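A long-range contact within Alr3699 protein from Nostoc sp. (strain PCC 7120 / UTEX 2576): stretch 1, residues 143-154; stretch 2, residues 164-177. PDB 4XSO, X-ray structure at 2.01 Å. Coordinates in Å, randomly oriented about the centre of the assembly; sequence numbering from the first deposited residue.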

ATOM      1  N   ALA A 143      -7.654   5.699   8.426  1.00 36.23           N
ATOM      2  CA  ALA A 143      -8.950   5.708   7.764  1.00 37.05           C
ATOM      3  C   ALA A 143      -9.410   7.108   7.334  1.00 35.24           C
ATOM      4  O   ALA A 143      -9.703   7.357   6.180  1.00 40.66           O
ATOM      5  CB  ALA A 143      -9.981   5.062   8.685  1.00 35.39           C
ATOM      6  N   VAL A 144      -9.443   8.049   8.265  1.00 36.35           N
ATOM      7  CA  VAL A 144      -9.869   9.386   7.950  1.00 37.35           C
ATOM      8  C   VAL A 144      -8.998  10.018   6.841  1.00 37.27           C
ATOM      9  O   VAL A 144      -9.476  10.633   5.850  1.00 36.53           O
ATOM     10  CB  VAL A 144      -9.826  10.230   9.245  1.00 42.52           C
ATOM     11  CG1 VAL A 144      -9.777  11.702   8.961  1.00 44.32           C
ATOM     12  CG2 VAL A 144     -10.987   9.878  10.177  1.00 46.02           C
ATOM     13  N   ASN A 145      -7.701   9.908   7.027  1.00 34.62           N
ATOM     14  CA  ASN A 145      -6.786  10.542   6.096  1.00 38.64           C
ATOM     15  C   ASN A 145      -6.921   9.953   4.669  1.00 34.71           C
ATOM     16  O   ASN A 145      -6.941  10.668   3.686  1.00 31.02           O
ATOM     17  CB  ASN A 145      -5.402  10.353   6.581  1.00 38.70           C
ATOM     18  CG  ASN A 145      -4.369  10.826   5.564  1.00 53.19           C
ATOM     19  OD1 ASN A 145      -3.369  10.133   5.300  1.00 52.62           O
ATOM     20  ND2 ASN A 145      -4.599  12.018   4.996  1.00 58.09           N
ATOM     21  N   LEU A 146      -6.975   8.646   4.573  1.00 29.80           N
ATOM     22  CA  LEU A 146      -7.082   8.024   3.277  1.00 33.11           C
ATOM     23  C   LEU A 146      -8.431   8.405   2.631  1.00 32.72           C
ATOM     24  O   LEU A 146      -8.524   8.705   1.448  1.00 31.51           O
ATOM     25  CB  LEU A 146      -6.945   6.513   3.402  1.00 33.98           C
ATOM     26  CG  LEU A 146      -5.474   6.115   3.774  1.00 37.27           C
ATOM     27  CD1 LEU A 146      -5.294   4.618   3.848  1.00 36.26           C
ATOM     28  CD2 LEU A 146      -4.550   6.616   2.694  1.00 41.11           C
ATOM     29  N   ALA A 147      -9.472   8.386   3.423  1.00 32.24           N
ATOM     30  CA  ALA A 147     -10.806   8.746   2.878  1.00 32.38           C
ATOM     31  C   ALA A 147     -10.770  10.159   2.337  1.00 27.52           C
ATOM     32  O   ALA A 147     -11.156  10.434   1.161  1.00 32.30           O
ATOM     33  CB  ALA A 147     -11.858   8.521   3.992  1.00 30.76           C
ATOM     34  N   ASN A 148     -10.222  11.081   3.145  1.00 32.06           N
ATOM     35  CA  ASN A 148     -10.190  12.467   2.786  1.00 31.52           C
ATOM     36  C   ASN A 148      -9.398  12.688   1.529  1.00 31.79           C
ATOM     37  O   ASN A 148      -9.736  13.523   0.690  1.00 29.81           O
ATOM     38  CB  ASN A 148      -9.561  13.353   3.913  1.00 31.76           C
ATOM     39  CG  ASN A 148     -10.458  13.466   5.107  1.00 34.97           C
ATOM     40  OD1 ASN A 148     -11.619  13.080   5.030  1.00 35.52           O
ATOM     41  ND2 ASN A 148      -9.948  14.019   6.209  1.00 31.42           N
ATOM     42  N   ARG A 149      -8.337  11.946   1.371  1.00 29.95           N
ATOM     43  CA  ARG A 149      -7.498  12.197   0.198  1.00 35.94           C
ATOM     44  C   ARG A 149      -7.941  11.421  -1.070  1.00 35.09           C
ATOM     45  O   ARG A 149      -7.714  11.895  -2.208  1.00 28.53           O
ATOM     46  CB  ARG A 149      -6.041  11.872   0.482  1.00 42.48           C
ATOM     47  CG  ARG A 149      -5.117  12.198  -0.706  1.00 50.33           C
ATOM     48  CD  ARG A 149      -3.610  12.282  -0.367  1.00 63.31           C
ATOM     49  NE  ARG A 149      -2.853  12.977  -1.441  1.00 70.94           N
ATOM     50  CZ  ARG A 149      -1.518  13.087  -1.504  1.00 77.65           C
ATOM     51  NH1 ARG A 149      -0.732  12.578  -0.547  1.00 76.96           N
ATOM     52  NH2 ARG A 149      -0.960  13.741  -2.530  1.00 77.35           N
ATOM     53  N   PHE A 150      -8.439  10.217  -0.894  1.00 28.77           N
ATOM     54  CA  PHE A 150      -8.645   9.362  -2.099  1.00 29.83           C
ATOM     55  C   PHE A 150     -10.065   9.071  -2.435  1.00 28.66           C
ATOM     56  O   PHE A 150     -10.368   8.601  -3.548  1.00 29.24           O
ATOM     57  CB  PHE A 150      -7.943   8.035  -1.908  1.00 33.81           C
ATOM     58  CG  PHE A 150      -6.464   8.178  -1.794  1.00 34.91           C
ATOM     59  CD1 PHE A 150      -5.726   8.443  -2.925  1.00 41.93           C
ATOM     60  CD2 PHE A 150      -5.854   8.235  -0.551  1.00 38.73           C
ATOM     61  CE1 PHE A 150      -4.355   8.668  -2.825  1.00 52.48           C
ATOM     62  CE2 PHE A 150      -4.495   8.478  -0.437  1.00 41.62           C
ATOM     63  CZ  PHE A 150      -3.738   8.674  -1.581  1.00 43.97           C
ATOM     64  N   ALA A 151     -10.941   9.211  -1.456  1.00 25.91           N
ATOM     65  CA  ALA A 151     -12.359   8.826  -1.712  1.00 29.32           C
ATOM     66  C   ALA A 151     -13.101   9.933  -2.414  1.00 33.04           C
ATOM     67  O   ALA A 151     -13.015  11.040  -2.009  1.00 31.22           O
ATOM     68  CB  ALA A 151     -13.024   8.510  -0.376  1.00 30.10           C
ATOM     69  N   SER A 152     -13.828   9.630  -3.492  1.00 31.85           N
ATOM     70  CA  SER A 152     -14.668  10.571  -4.125  1.00 30.92           C
ATOM     71  C   SER A 152     -15.922  10.861  -3.325  1.00 31.92           C
ATOM     72  O   SER A 152     -16.573  11.852  -3.565  1.00 29.42           O
ATOM     73  CB  SER A 152     -15.102  10.044  -5.515  1.00 34.00           C
ATOM     74  OG  SER A 152     -13.998  10.063  -6.364  1.00 32.63           O
ATOM     75  N   LEU A 153     -16.300   9.943  -2.438  1.00 30.23           N
ATOM     76  CA  LEU A 153     -17.566  10.008  -1.773  1.00 29.89           C
ATOM     77  C   LEU A 153     -17.472   9.093  -0.534  1.00 27.86           C
ATOM     78  O   LEU A 153     -16.899   8.027  -0.595  1.00 28.51           O
ATOM     79  CB  LEU A 153     -18.636   9.495  -2.739  1.00 35.65           C
ATOM     80  CG  LEU A 153     -19.929   9.114  -2.057  1.00 40.92           C
ATOM     81  CD1 LEU A 153     -20.670  10.388  -1.679  1.00 41.41           C
ATOM     82  CD2 LEU A 153     -20.743   8.244  -3.019  1.00 46.88           C
ATOM     83  N   VAL A 154     -18.047   9.534   0.574  1.00 28.63           N
ATOM     84  CA  VAL A 154     -18.141   8.726   1.780  1.00 26.57           C
ATOM     85  C   VAL A 154     -19.631   8.575   2.087  1.00 30.27           C
ATOM     86  O   VAL A 154     -20.298   9.552   2.393  1.00 28.36           O
ATOM     87  CB  VAL A 154     -17.441   9.413   2.937  1.00 27.34           C
ATOM     88  CG1 VAL A 154     -17.734   8.712   4.248  1.00 29.13           C
ATOM     89  CG2 VAL A 154     -15.937   9.433   2.659  1.00 26.54           C
ATOM     90  N   ALA A 164     -19.675  11.293  13.568  1.00 33.95           N
ATOM     91  CA  ALA A 164     -18.408  10.730  14.129  1.00 32.33           C
ATOM     92  C   ALA A 164     -17.209  10.798  13.136  1.00 37.28           C
ATOM     93  O   ALA A 164     -16.071  11.049  13.558  1.00 31.33           O
ATOM     94  CB  ALA A 164     -18.603   9.313  14.622  1.00 33.68           C
ATOM     95  N   PHE A 165     -17.463  10.618  11.819  1.00 27.90           N
ATOM     96  CA  PHE A 165     -16.425  10.707  10.823  1.00 29.68           C
ATOM     97  C   PHE A 165     -15.869  12.092  10.720  1.00 29.60           C
ATOM     98  O   PHE A 165     -14.656  12.298  10.599  1.00 34.94           O
ATOM     99  CB  PHE A 165     -17.028  10.311   9.458  1.00 28.29           C
ATOM    100  CG  PHE A 165     -16.138  10.605   8.300  1.00 31.13           C
ATOM    101  CD1 PHE A 165     -15.023   9.774   8.018  1.00 35.92           C
ATOM    102  CD2 PHE A 165     -16.428  11.642   7.421  1.00 27.73           C
ATOM    103  CE1 PHE A 165     -14.264  10.013   6.866  1.00 32.14           C
ATOM    104  CE2 PHE A 165     -15.651  11.880   6.282  1.00 29.62           C
ATOM    105  CZ  PHE A 165     -14.575  11.085   6.009  1.00 30.31           C
ATOM    106  N   ILE A 166     -16.776  13.065  10.763  1.00 31.43           N
ATOM    107  CA  ILE A 166     -16.400  14.454  10.763  1.00 31.53           C
ATOM    108  C   ILE A 166     -15.593  14.858  12.032  1.00 36.44           C
ATOM    109  O   ILE A 166     -14.619  15.591  11.928  1.00 34.35           O
ATOM    110  CB  ILE A 166     -17.662  15.313  10.657  1.00 33.72           C
ATOM    111  CG1 ILE A 166     -18.247  15.216   9.248  1.00 33.50           C
ATOM    112  CG2 ILE A 166     -17.383  16.774  11.069  1.00 33.79           C
ATOM    113  CD1 ILE A 166     -19.606  15.981   9.129  1.00 36.06           C
ATOM    114  N   GLN A 167     -16.025  14.414  13.205  1.00 34.60           N
ATOM    115  CA  GLN A 167     -15.367  14.780  14.478  1.00 35.36           C
ATOM    116  C   GLN A 167     -13.981  14.197  14.590  1.00 38.78           C
ATOM    117  O   GLN A 167     -13.167  14.689  15.321  1.00 41.83           O
ATOM    118  CB  GLN A 167     -16.202  14.246  15.653  1.00 38.71           C
ATOM    119  CG  GLN A 167     -17.457  15.080  15.874  1.00 42.05           C
ATOM    120  CD  GLN A 167     -18.480  14.469  16.813  1.00 48.25           C
ATOM    121  OE1 GLN A 167     -18.522  13.260  17.067  1.00 53.69           O
ATOM    122  NE2 GLN A 167     -19.363  15.318  17.294  1.00 56.79           N
ATOM    123  N   ALA A 168     -13.742  13.094  13.881  1.00 40.35           N
ATOM    124  CA  ALA A 168     -12.463  12.454  13.778  1.00 35.66           C
ATOM    125  C   ALA A 168     -11.577  13.098  12.729  1.00 37.14           C
ATOM    126  O   ALA A 168     -10.493  12.646  12.537  1.00 34.05           O
ATOM    127  CB  ALA A 168     -12.639  10.994  13.428  1.00 38.80           C
ATOM    128  N   GLY A 169     -12.000  14.183  12.098  1.00 37.27           N
ATOM    129  CA  GLY A 169     -11.202  14.868  11.105  1.00 35.67           C
ATOM    130  C   GLY A 169     -11.642  14.569   9.647  1.00 40.56           C
ATOM    131  O   GLY A 169     -11.046  15.093   8.712  1.00 30.97           O
ATOM    132  N   GLY A 170     -12.690  13.769   9.431  1.00 33.18           N
ATOM    133  CA  GLY A 170     -13.164  13.550   8.061  1.00 32.72           C
ATOM    134  C   GLY A 170     -13.759  14.796   7.448  1.00 32.78           C
ATOM    135  O   GLY A 170     -14.384  15.631   8.122  1.00 29.39           O
ATOM    136  N   ARG A 171     -13.599  14.890   6.157  1.00 33.74           N
ATOM    137  CA  ARG A 171     -14.112  16.029   5.396  1.00 35.25           C
ATOM    138  C   ARG A 171     -15.628  15.917   5.217  1.00 36.24           C
ATOM    139  O   ARG A 171     -16.115  15.092   4.441  1.00 29.83           O
ATOM    140  CB  ARG A 171     -13.422  16.048   4.049  1.00 34.07           C
ATOM    141  CG  ARG A 171     -12.010  16.628   4.093  1.00 35.07           C
ATOM    142  CD  ARG A 171     -11.298  16.385   2.775  1.00 34.13           C
ATOM    143  NE  ARG A 171     -11.927  17.073   1.701  1.00 41.44           N
ATOM    144  CZ  ARG A 171     -11.904  16.681   0.427  1.00 51.81           C
ATOM    145  NH1 ARG A 171     -11.267  15.575   0.075  1.00 50.61           N
ATOM    146  NH2 ARG A 171     -12.546  17.397  -0.499  1.00 54.01           N
ATOM    147  N   ALA A 172     -16.337  16.838   5.875  1.00 31.23           N
ATOM    148  CA  ALA A 172     -17.760  16.823   5.919  1.00 30.59           C
ATOM    149  C   ALA A 172     -18.390  16.887   4.501  1.00 27.81           C
ATOM    150  O   ALA A 172     -19.368  16.211   4.261  1.00 28.43           O
ATOM    151  CB  ALA A 172     -18.293  17.889   6.870  1.00 29.83           C
ATOM    152  N   GLU A 173     -17.781  17.613   3.566  1.00 27.65           N
ATOM    153  CA  GLU A 173     -18.334  17.813   2.244  1.00 31.14           C
ATOM    154  C   GLU A 173     -18.275  16.543   1.348  1.00 29.83           C
ATOM    155  O   GLU A 173     -18.827  16.509   0.260  1.00 27.31           O
ATOM    156  CB  GLU A 173     -17.697  19.014   1.526  1.00 34.60           C
ATOM    157  CG  GLU A 173     -16.232  18.908   1.048  1.00 37.40           C
ATOM    158  CD  GLU A 173     -15.156  19.028   2.148  1.00 41.62           C
ATOM    159  OE1 GLU A 173     -15.467  19.115   3.393  1.00 37.91           O
ATOM    160  OE2 GLU A 173     -13.954  19.055   1.746  1.00 42.51           O
ATOM    161  N   LEU A 174     -17.552  15.529   1.790  1.00 31.06           N
ATOM    162  CA  LEU A 174     -17.444  14.321   1.080  1.00 31.71           C
ATOM    163  C   LEU A 174     -18.615  13.377   1.432  1.00 30.19           C
ATOM    164  O   LEU A 174     -18.759  12.343   0.802  1.00 33.91           O
ATOM    165  CB  LEU A 174     -16.139  13.594   1.426  1.00 33.74           C
ATOM    166  CG  LEU A 174     -14.820  13.886   0.732  1.00 36.86           C
ATOM    167  CD1 LEU A 174     -13.835  12.760   1.104  1.00 35.66           C
ATOM    168  CD2 LEU A 174     -14.920  14.048  -0.801  1.00 36.39           C
ATOM    169  N   THR A 175     -19.435  13.707   2.444  1.00 32.75           N
ATOM    170  CA  THR A 175     -20.273  12.696   3.072  1.00 29.81           C
ATOM    171  C   THR A 175     -21.682  12.850   2.560  1.00 29.87           C
ATOM    172  O   THR A 175     -22.045  13.922   2.185  1.00 30.52           O
ATOM    173  CB  THR A 175     -20.347  12.802   4.627  1.00 31.06           C
ATOM    174  OG1 THR A 175     -20.943  14.045   5.017  1.00 28.47           O
ATOM    175  CG2 THR A 175     -18.969  12.663   5.240  1.00 34.10           C
ATOM    176  N   LYS A 176     -22.419  11.755   2.528  1.00 29.50           N
ATOM    177  CA  LYS A 176     -23.801  11.733   2.216  1.00 30.46           C
ATOM    178  C   LYS A 176     -24.388  10.620   3.060  1.00 28.35           C
ATOM    179  O   LYS A 176     -23.863   9.505   3.041  1.00 31.94           O
ATOM    180  CB  LYS A 176     -24.021  11.356   0.767  1.00 30.19           C
ATOM    181  CG  LYS A 176     -25.530  11.365   0.442  1.00 36.37           C
ATOM    182  CD  LYS A 176     -25.858  11.188  -1.024  1.00 40.66           C
ATOM    183  CE  LYS A 176     -27.306  10.687  -1.162  1.00 47.77           C
ATOM    184  NZ  LYS A 176     -28.339  11.552  -0.524  1.00 47.37           N
ATOM    185  N   VAL A 177     -25.529  10.843   3.688  1.00 24.59           N
ATOM    186  CA  VAL A 177     -26.148   9.831   4.488  1.00 24.82           C
ATOM    187  C   VAL A 177     -27.079   8.997   3.594  1.00 25.23           C
ATOM    188  O   VAL A 177     -27.851   9.576   2.906  1.00 26.06           O
ATOM    189  CB  VAL A 177     -26.951  10.390   5.698  1.00 27.14           C
ATOM    190  CG1 VAL A 177     -27.791   9.345   6.336  1.00 28.52           C
ATOM    191  CG2 VAL A 177     -26.006  11.028   6.744  1.00 29.58           C
TER

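A loop that packs against a helix leaves backbone polar groups without helical or sheet partners, and a single carboxamide can satisfy several of them at once. N148 is a clear example. Its ND2 donates to G169 O at 2.9 Å, while its OD1 accepts from R171 N, also at 2.9 Å, so the side chain spans the loop and uses both ends of the amide. Between these two anchors lies G170, whose own N is already committed to F165 O (2.7 Å) in the Schellman turn that ends the preceding helix. A CB on G170 would clash with F165 CE2, and G169, at positive phi, closes the turn.

The same asparagine also contributes its backbone: N148 O, near the end of its helix, accepts from R171 NH1 at 2.6 Å. The guanidinium is shared, for R171 NE forms a salt bridge with E173 OE2 at 2.8 Å.

Farther along, strand pairing takes over. V154 N donates to L174 O (2.9 Å) and V154 O accepts from K176 N (3.1 Å), the parallel pattern in which one residue bonds to the two flanking its partner, T175. Apolar contacts fill in around this polar framework: V154 CG1 lies over one face of the F165 ring, and A147 CB meets its edge.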